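Local coordinates for carboxypeptidase A (Helicoverpa armigera, PDB 1JQG), which is the zymogen of a zinc metallocarboxypeptidase, which probably removes C-terminal residues from peptides in the insect mid-gut once its activation peptide is cleaved off, at residues Ala107-Thr112 with Ser117-His122; His329-Gln334 with Ala417-Ala422; Gln337-Val342 with Lys348-Gly353. One frame throughout, in Å; residues are numbered along the deposited sequence.

Contact 1: residues Ala107-Thr112 with Ser117-His122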
loop_
_atom_site.group_PDB
_atom_site.type_symbol
_atom_site.label_atom_id
_atom_site.label_comp_id
_atom_site.label_asym_id
_atom_site.label_seq_id
_atom_site.Cartn_x
_atom_site.Cartn_y
_atom_site.Cartn_z
ATOM N N ALA A 107 -23.013 -5.831 -9.428
ATOM C CA ALA A 107 -24.363 -6.220 -9.748
ATOM C C ALA A 107 -24.451 -7.707 -10.063
ATOM O O ALA A 107 -25.468 -8.360 -9.785
ATOM C CB ALA A 107 -24.781 -5.407 -10.982
ATOM N N LYS A 108 -23.386 -8.237 -10.658
ATOM C CA LYS A 108 -23.356 -9.645 -11.063
ATOM C C LYS A 108 -22.790 -10.537 -9.960
ATOM O O LYS A 108 -22.923 -11.771 -9.946
ATOM C CB LYS A 108 -22.510 -9.806 -12.336
ATOM C CG LYS A 108 -23.008 -10.753 -13.411
ATOM C CD LYS A 108 -21.929 -11.769 -13.779
ATOM C CE LYS A 108 -22.307 -12.602 -15.001
ATOM N NZ LYS A 108 -23.721 -13.100 -14.899
ATOM N N SER A 109 -22.098 -9.933 -8.997
ATOM C CA SER A 109 -21.399 -10.625 -7.949
ATOM C C SER A 109 -22.322 -11.403 -7.012
ATOM O O SER A 109 -23.301 -10.912 -6.461
ATOM C CB SER A 109 -20.559 -9.650 -7.111
ATOM O OG SER A 109 -19.800 -10.382 -6.162
ATOM N N ASN A 110 -21.890 -12.616 -6.667
ATOM C CA ASN A 110 -22.583 -13.454 -5.701
ATOM C C ASN A 110 -21.971 -13.319 -4.324
ATOM O O ASN A 110 -22.027 -14.180 -3.471
ATOM C CB ASN A 110 -22.558 -14.916 -6.174
ATOM C CG ASN A 110 -23.415 -15.172 -7.399
ATOM O OD1 ASN A 110 -23.210 -16.065 -8.237
ATOM N ND2 ASN A 110 -24.456 -14.370 -7.557
ATOM N N SER A 111 -21.248 -12.235 -4.092
ATOM C CA SER A 111 -20.545 -11.924 -2.872
ATOM C C SER A 111 -21.528 -11.831 -1.730
ATOM O O SER A 111 -22.630 -11.360 -1.901
ATOM C CB SER A 111 -19.824 -10.585 -2.967
ATOM O OG SER A 111 -18.931 -10.389 -1.888
ATOM N N THR A 112 -21.141 -12.304 -0.560
ATOM C CA THR A 112 -22.030 -12.310 0.602
ATOM C C THR A 112 -21.276 -11.800 1.819
ATOM O O THR A 112 -20.060 -11.620 1.886
ATOM C CB THR A 112 -22.648 -13.699 0.853
ATOM O OG1 THR A 112 -23.559 -13.643 1.935
ATOM C CG2 THR A 112 -21.549 -14.648 1.323
ATOM N N SER A 117 -16.242 -12.420 -2.332
ATOM C CA SER A 117 -15.729 -12.948 -3.582
ATOM C C SER A 117 -14.561 -12.120 -4.105
ATOM O O SER A 117 -14.272 -11.049 -3.565
ATOM C CB SER A 117 -16.867 -12.981 -4.608
ATOM O OG SER A 117 -17.817 -13.996 -4.291
ATOM N N PHE A 118 -13.922 -12.614 -5.187
ATOM C CA PHE A 118 -12.842 -11.860 -5.806
ATOM C C PHE A 118 -13.247 -11.324 -7.183
ATOM O O PHE A 118 -12.435 -11.191 -8.095
ATOM C CB PHE A 118 -11.568 -12.681 -5.897
ATOM C CG PHE A 118 -11.115 -13.224 -4.577
ATOM C CD1 PHE A 118 -11.448 -14.477 -4.127
ATOM C CD2 PHE A 118 -10.332 -12.386 -3.773
ATOM C CE1 PHE A 118 -11.010 -14.914 -2.885
ATOM C CE2 PHE A 118 -9.891 -12.819 -2.537
ATOM C CZ PHE A 118 -10.231 -14.082 -2.096
ATOM N N ASP A 119 -14.514 -10.886 -7.296
ATOM C CA ASP A 119 -14.987 -10.300 -8.550
ATOM C C ASP A 119 -15.499 -8.865 -8.379
ATOM O O ASP A 119 -16.144 -8.267 -9.264
ATOM C CB ASP A 119 -16.070 -11.189 -9.160
ATOM C CG ASP A 119 -17.289 -11.307 -8.251
ATOM O OD1 ASP A 119 -18.316 -11.748 -8.774
ATOM O OD2 ASP A 119 -17.234 -10.966 -7.046
ATOM N N LYS A 120 -15.212 -8.265 -7.212
ATOM C CA LYS A 120 -15.552 -6.868 -7.003
ATOM C C LYS A 120 -14.776 -6.249 -5.855
ATOM O O LYS A 120 -14.139 -6.979 -5.113
ATOM C CB LYS A 120 -17.059 -6.701 -6.765
ATOM C CG LYS A 120 -17.555 -7.250 -5.412
ATOM C CD LYS A 120 -18.995 -6.821 -5.204
ATOM C CE LYS A 120 -19.449 -7.061 -3.776
ATOM N NZ LYS A 120 -19.117 -5.837 -2.959
ATOM N N ILE A 121 -14.839 -4.937 -5.697
ATOM C CA ILE A 121 -14.134 -4.219 -4.649
ATOM C C ILE A 121 -15.129 -4.115 -3.483
ATOM O O ILE A 121 -16.294 -3.748 -3.655
ATOM C CB ILE A 121 -13.662 -2.827 -5.088
ATOM C CG1 ILE A 121 -12.637 -2.881 -6.238
ATOM C CG2 ILE A 121 -13.023 -1.981 -4.011
ATOM C CD1 ILE A 121 -11.430 -3.734 -5.929
ATOM N N HIS A 122 -14.642 -4.407 -2.282
ATOM C CA HIS A 122 -15.475 -4.366 -1.090
ATOM C C HIS A 122 -15.192 -3.128 -0.243
ATOM O O HIS A 122 -14.047 -2.731 -0.020
ATOM C CB HIS A 122 -15.207 -5.642 -0.240
ATOM C CG HIS A 122 -15.380 -6.900 -1.037
ATOM N ND1 HIS A 122 -16.619 -7.453 -1.346
ATOM C CD2 HIS A 122 -14.451 -7.704 -1.612
ATOM C CE1 HIS A 122 -16.425 -8.551 -2.074
ATOM N NE2 HIS A 122 -15.118 -8.729 -2.247
HETATM O O HOH W 1 -19.035 -13.961 -7.308
#
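Ser109 and Ser111 meet Ser117, Asp119, Lys120 and His122 where the chain leaves helix 92-108 and doubles back toward helix 124-137, and Ser109 forms an ST turn just past the helix. This surface contact, away from the zinc site, folds back the segment that, as in other procarboxypeptidases, probably joins activation peptide to enzyme. Ser109 OG accepts from Ser111 N at 3.1 Å. Ser109 OG also gives its proton to Asp119 OD2, 2.8 Å away, on the syn side of the carboxylate but 22° out of its plane. Serine suits this place because one short hydroxyl can both accept and donate. A water adds a second bridge, accepting from Asn110 N and donating to Asp119 OD1.

Polar contacts around Ser111 are looser. Its chi1 of -169° turns OG away from its own backbone N, so that Ser111 OG takes a weak bond from Ser117 N at 3.4 Å and lies 3.1 Å from His122 CE1, at the ring edge.

Apolar contact comes from Lys120, whose CD lies against Ser109 CB and whose CE is 3.6 Å from Ser111 CB; its amine salt-bridges Glu126. Within its own segment, His122 NE2 donates to Ser117 O at 2.8 Å, nearly in the ring plane.

Contact 2: residues His329-Gln334 with Ala417-Ala422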
loop_
_atom_site.group_PDB
_atom_site.type_symbol
_atom_site.label_atom_id
_atom_site.label_comp_id
_atom_site.label_asym_id
_atom_site.label_seq_id
_atom_site.Cartn_x
_atom_site.Cartn_y
_atom_site.Cartn_z
ATOM N N HIS A 329 17.635 -9.071 0.486
ATOM C CA HIS A 329 17.521 -9.075 -0.960
ATOM C C HIS A 329 17.255 -10.483 -1.503
ATOM O O HIS A 329 16.490 -10.655 -2.448
ATOM C CB HIS A 329 18.764 -8.455 -1.575
ATOM C CG HIS A 329 18.576 -8.023 -3.004
ATOM N ND1 HIS A 329 18.598 -8.927 -4.060
ATOM C CD2 HIS A 329 18.341 -6.817 -3.545
ATOM C CE1 HIS A 329 18.402 -8.262 -5.187
ATOM N NE2 HIS A 329 18.222 -6.979 -4.899
ATOM N N LEU A 330 17.920 -11.475 -0.941
ATOM C CA LEU A 330 17.801 -12.868 -1.342
ATOM C C LEU A 330 16.373 -13.365 -1.230
ATOM O O LEU A 330 15.774 -13.973 -2.119
ATOM C CB LEU A 330 18.720 -13.739 -0.479
ATOM C CG LEU A 330 18.845 -15.223 -0.790
ATOM C CD1 LEU A 330 19.210 -15.520 -2.243
ATOM C CD2 LEU A 330 19.951 -15.869 0.061
ATOM N N ILE A 331 15.713 -13.075 -0.079
ATOM C CA ILE A 331 14.334 -13.519 0.125
ATOM C C ILE A 331 13.391 -12.730 -0.770
ATOM O O ILE A 331 12.401 -13.278 -1.306
ATOM C CB ILE A 331 13.913 -13.405 1.582
ATOM C CG1 ILE A 331 14.765 -14.348 2.449
ATOM C CG2 ILE A 331 12.452 -13.705 1.846
ATOM C CD1 ILE A 331 14.499 -14.326 3.929
ATOM N N GLY A 332 13.725 -11.458 -0.993
ATOM C CA GLY A 332 12.977 -10.629 -1.895
ATOM C C GLY A 332 12.953 -11.154 -3.314
ATOM O O GLY A 332 11.922 -11.096 -3.988
ATOM N N VAL A 333 14.116 -11.625 -3.787
ATOM C CA VAL A 333 14.259 -12.219 -5.103
ATOM C C VAL A 333 13.484 -13.538 -5.217
ATOM O O VAL A 333 12.881 -13.807 -6.256
ATOM C CB VAL A 333 15.740 -12.494 -5.452
ATOM C CG1 VAL A 333 15.939 -13.189 -6.795
ATOM C CG2 VAL A 333 16.474 -11.163 -5.456
ATOM N N GLN A 334 13.443 -14.280 -4.125
ATOM C CA GLN A 334 12.708 -15.543 -4.107
ATOM C C GLN A 334 11.214 -15.270 -4.231
ATOM O O GLN A 334 10.493 -16.021 -4.905
ATOM C CB GLN A 334 13.016 -16.394 -2.856
ATOM C CG GLN A 334 14.440 -16.918 -2.817
ATOM C CD GLN A 334 14.790 -17.618 -1.525
ATOM O OE1 GLN A 334 13.901 -18.091 -0.804
ATOM N NE2 GLN A 334 16.074 -17.709 -1.190
ATOM N N ALA A 417 7.100 -16.028 3.709
ATOM C CA ALA A 417 6.756 -16.446 5.059
ATOM C C ALA A 417 7.546 -17.695 5.469
ATOM O O ALA A 417 8.014 -17.734 6.590
ATOM C CB ALA A 417 5.282 -16.654 5.356
ATOM N N ARG A 418 7.685 -18.640 4.547
ATOM C CA ARG A 418 8.383 -19.874 4.827
ATOM C C ARG A 418 9.882 -19.648 4.906
ATOM O O ARG A 418 10.594 -20.260 5.745
ATOM C CB ARG A 418 8.059 -20.959 3.768
ATOM C CG ARG A 418 6.680 -21.572 3.954
ATOM C CD ARG A 418 6.428 -22.816 3.107
ATOM N NE ARG A 418 6.104 -22.480 1.748
ATOM C CZ ARG A 418 5.054 -22.936 1.079
ATOM N NH1 ARG A 418 4.236 -23.758 1.688
ATOM N NH2 ARG A 418 4.779 -22.602 -0.180
ATOM N N ALA A 419 10.396 -18.820 3.997
ATOM C CA ALA A 419 11.812 -18.455 3.997
ATOM C C ALA A 419 12.192 -17.620 5.210
ATOM O O ALA A 419 13.212 -17.867 5.855
ATOM C CB ALA A 419 12.164 -17.675 2.734
ATOM N N ALA A 420 11.313 -16.665 5.568
ATOM C CA ALA A 420 11.577 -15.790 6.710
ATOM C C ALA A 420 11.466 -16.582 8.010
ATOM O O ALA A 420 12.199 -16.351 8.959
ATOM C CB ALA A 420 10.614 -14.622 6.683
ATOM N N ALA A 421 10.528 -17.514 8.092
ATOM C CA ALA A 421 10.297 -18.353 9.237
ATOM C C ALA A 421 11.486 -19.301 9.407
ATOM O O ALA A 421 11.978 -19.497 10.520
ATOM C CB ALA A 421 9.013 -19.175 9.075
ATOM N N ALA A 422 12.079 -19.738 8.290
ATOM C CA ALA A 422 13.235 -20.622 8.298
ATOM C C ALA A 422 14.479 -19.910 8.806
ATOM O O ALA A 422 15.454 -20.589 9.144
ATOM C CB ALA A 422 13.577 -21.292 6.970
#
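Helices 325-340 and 402-421 run nearly antiparallel here, the axes of their segments 10.2 Å apart at closest approach and their directions 157° from each other, with Ile331 facing Ala419 at a CA separation of 6.8 Å. Ile331 supplies most of what reaches across from the first helix. Its CG2 methyl, anti to the backbone N while CG1 lies beside that N (chi1 -64°), meets the CB of Ala419 at 4.1 Å. The other branch runs out extended, bringing CD1 to 4.3 Å from the backbone N of Ala420. A branched side chain thus touches two successive residues of the facing helix, and alanine, with a single methyl, lets the isoleucine come close to that backbone.

One turn further along, Gln334 adds a polar edge to the contact. Its amide oxygen OE1 lies 4.0 Å from Ala419 CB, a van der Waals contact, so this methyl has the isoleucine and the glutamine as its two neighbours across the contact. Gln334, partly exposed, reaches Ala419 with its amide end alone; a long polar side chain suits this edge of the helix pair.

Beneath the pair, Ile331 and Ala420 both rest on Phe377 of strand 377-383, and Ile331 also touches Tyr379. Such a layer of neighbouring helices on a central mixed beta-sheet is characteristic of the alpha/beta fold of M14 zinc carboxypeptidases.

Contact 3: residues Gln337-Val342 with Lys348-Gly353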
loop_
_atom_site.group_PDB
_atom_site.type_symbol
_atom_site.label_atom_id
_atom_site.label_comp_id
_atom_site.label_asym_id
_atom_site.label_seq_id
_atom_site.Cartn_x
_atom_site.Cartn_y
_atom_site.Cartn_z
ATOM N N GLN A 337 10.513 -13.912 -7.987
ATOM C CA GLN A 337 10.519 -15.016 -8.942
ATOM C C GLN A 337 9.283 -15.908 -8.855
ATOM O O GLN A 337 8.871 -16.432 -9.880
ATOM C CB GLN A 337 11.799 -15.860 -8.680
ATOM C CG GLN A 337 13.038 -15.131 -9.168
ATOM C CD GLN A 337 14.280 -15.992 -9.061
ATOM O OE1 GLN A 337 14.518 -16.565 -8.005
ATOM N NE2 GLN A 337 14.987 -16.046 -10.172
ATOM N N ALA A 338 8.740 -16.069 -7.650
ATOM C CA ALA A 338 7.520 -16.860 -7.449
ATOM C C ALA A 338 6.296 -16.156 -8.036
ATOM O O ALA A 338 5.445 -16.843 -8.592
ATOM C CB ALA A 338 7.242 -17.217 -6.000
ATOM N N ILE A 339 6.304 -14.816 -8.024
ATOM C CA ILE A 339 5.196 -14.032 -8.565
ATOM C C ILE A 339 5.297 -13.950 -10.085
ATOM O O ILE A 339 4.304 -14.111 -10.806
ATOM C CB ILE A 339 5.204 -12.593 -8.007
ATOM C CG1 ILE A 339 5.041 -12.579 -6.495
ATOM C CG2 ILE A 339 4.195 -11.730 -8.749
ATOM C CD1 ILE A 339 4.810 -11.203 -5.882
ATOM N N ASP A 340 6.498 -13.767 -10.593
ATOM C CA ASP A 340 6.761 -13.674 -12.028
ATOM C C ASP A 340 6.475 -14.978 -12.769
ATOM O O ASP A 340 6.065 -14.949 -13.935
ATOM C CB ASP A 340 8.210 -13.317 -12.325
ATOM C CG ASP A 340 8.603 -11.953 -11.812
ATOM O OD1 ASP A 340 9.849 -11.874 -11.728
ATOM O OD2 ASP A 340 7.754 -11.069 -11.555
ATOM N N ARG A 341 6.523 -16.083 -12.028
ATOM C CA ARG A 341 6.224 -17.376 -12.622
ATOM C C ARG A 341 4.737 -17.555 -12.902
ATOM O O ARG A 341 4.415 -18.449 -13.694
ATOM C CB ARG A 341 6.847 -18.474 -11.740
ATOM C CG ARG A 341 6.525 -19.899 -12.101
ATOM C CD ARG A 341 7.512 -20.855 -11.437
ATOM N NE ARG A 341 7.180 -22.262 -11.760
ATOM C CZ ARG A 341 8.098 -23.234 -11.619
ATOM N NH1 ARG A 341 9.336 -22.922 -11.203
ATOM N NH2 ARG A 341 7.753 -24.503 -11.914
ATOM N N VAL A 342 3.885 -16.779 -12.239
ATOM C CA VAL A 342 2.447 -16.916 -12.425
ATOM C C VAL A 342 1.779 -15.634 -12.931
ATOM O O VAL A 342 0.541 -15.492 -12.790
ATOM C CB VAL A 342 1.731 -17.406 -11.134
ATOM C CG1 VAL A 342 2.167 -18.805 -10.741
ATOM C CG2 VAL A 342 1.929 -16.356 -10.058
ATOM N N LYS A 348 4.719 -6.745 -16.221
ATOM C CA LYS A 348 6.170 -6.850 -16.155
ATOM C C LYS A 348 6.726 -7.545 -14.920
ATOM O O LYS A 348 5.957 -7.914 -14.037
ATOM C CB LYS A 348 6.828 -5.466 -16.251
ATOM C CG LYS A 348 6.508 -4.552 -15.078
ATOM C CD LYS A 348 6.962 -3.121 -15.374
ATOM C CE LYS A 348 6.661 -2.202 -14.210
ATOM N NZ LYS A 348 7.003 -0.785 -14.524
ATOM N N ASP A 349 8.017 -7.900 -14.985
ATOM C CA ASP A 349 8.638 -8.654 -13.876
ATOM C C ASP A 349 8.889 -7.787 -12.651
ATOM O O ASP A 349 9.062 -6.575 -12.748
ATOM C CB ASP A 349 9.954 -9.268 -14.321
ATOM C CG ASP A 349 9.806 -10.374 -15.347
ATOM O OD1 ASP A 349 10.603 -10.341 -16.319
ATOM O OD2 ASP A 349 8.925 -11.245 -15.177
ATOM N N TYR A 350 8.928 -8.416 -11.490
ATOM C CA TYR A 350 9.141 -7.686 -10.240
ATOM C C TYR A 350 10.565 -7.193 -10.064
ATOM O O TYR A 350 11.503 -7.928 -10.318
ATOM C CB TYR A 350 8.719 -8.547 -9.037
ATOM C CG TYR A 350 7.367 -8.183 -8.475
ATOM C CD1 TYR A 350 6.188 -8.493 -9.126
ATOM C CD2 TYR A 350 7.306 -7.514 -7.260
ATOM C CE1 TYR A 350 4.944 -8.154 -8.582
ATOM C CE2 TYR A 350 6.069 -7.164 -6.711
ATOM C CZ TYR A 350 4.908 -7.494 -7.370
ATOM O OH TYR A 350 3.714 -7.145 -6.820
ATOM N N ILE A 351 10.722 -5.977 -9.589
ATOM C CA ILE A 351 12.000 -5.395 -9.199
ATOM C C ILE A 351 12.239 -5.587 -7.693
ATOM O O ILE A 351 11.311 -5.455 -6.880
ATOM C CB ILE A 351 11.949 -3.879 -9.510
ATOM C CG1 ILE A 351 11.766 -3.665 -11.010
ATOM C CG2 ILE A 351 13.136 -3.122 -8.924
ATOM C CD1 ILE A 351 11.606 -2.211 -11.430
ATOM N N VAL A 352 13.486 -5.829 -7.312
ATOM C CA VAL A 352 13.879 -5.982 -5.940
ATOM C C VAL A 352 14.981 -4.981 -5.586
ATOM O O VAL A 352 15.934 -4.796 -6.317
ATOM C CB VAL A 352 14.347 -7.429 -5.623
ATOM C CG1 VAL A 352 14.546 -7.549 -4.100
ATOM C CG2 VAL A 352 13.305 -8.473 -6.024
ATOM N N GLY A 353 14.929 -4.367 -4.428
ATOM C CA GLY A 353 15.968 -3.494 -3.986
ATOM C C GLY A 353 15.643 -2.574 -2.810
ATOM O O GLY A 353 14.556 -2.589 -2.256
#
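Asp340 and Ile339, near the C-terminal end of helix 325-340, receive Tyr350 as the chain returns to enter strand 351-354, completing a beta-alpha-beta unit with strand 311-314. The close-packed part is apolar. Ile339 sets CD1 over one face of the Tyr350 ring, 4.2 Å from its centroid and 17° off the normal, a CH-pi contact. Ile339 CG2, anti to the backbone N, approaches the ring at Tyr350 CE1, 3.7 Å away, and the other branch runs out extended, so CG2 and CD1 come to the same side of the ring. A beta-branched residue therefore suits a broad aromatic partner. Both side chains are buried, with Tyr381 and Leu383 nearby and the side chain of Glu382, the predicted proton donor/acceptor, about 6 Å from that of Tyr350.

Toward the surface the contact turns polar. Asp340 OD2 accepts from the backbone N of Tyr350 at 2.9 Å, on the syn side of the carboxylate with an N-H...O angle of 154°. Aspartate fits because its short side chain reaches the returning N-H. Asp349, exposed, carries a second carboxylate turned 50° from the first, with its OD2 3.6 Å from Asp340 OD1.

Lys343, salt-bridged to Asp349 OD2, probably offsets part of the repulsion; the paired acids may still raise the proton affinity of one, while the bond from Tyr350 N should favour a charged Asp340.

How the contacts relate
Following the chain from the N terminus, contact 1 comes first and closes a short loop of four residues between helix 92-108 and the approach to helix 124-137. It is complete before the other two begin; its nearest atoms lie about 17 Å from contact 2 and about 14 Å from contact 3. Contact 2 opens on helix 325-340 and closes only at helix 402-421, a loop of 82 residues. Within it nests contact 3, which closes a loop of five residues between the same helix and strand 351-354. Helix 325-340 is thus tied to a neighbouring helix and to an outer strand of the mixed sheet, and Val352 of contact 3 packs against Gly332 of contact 2.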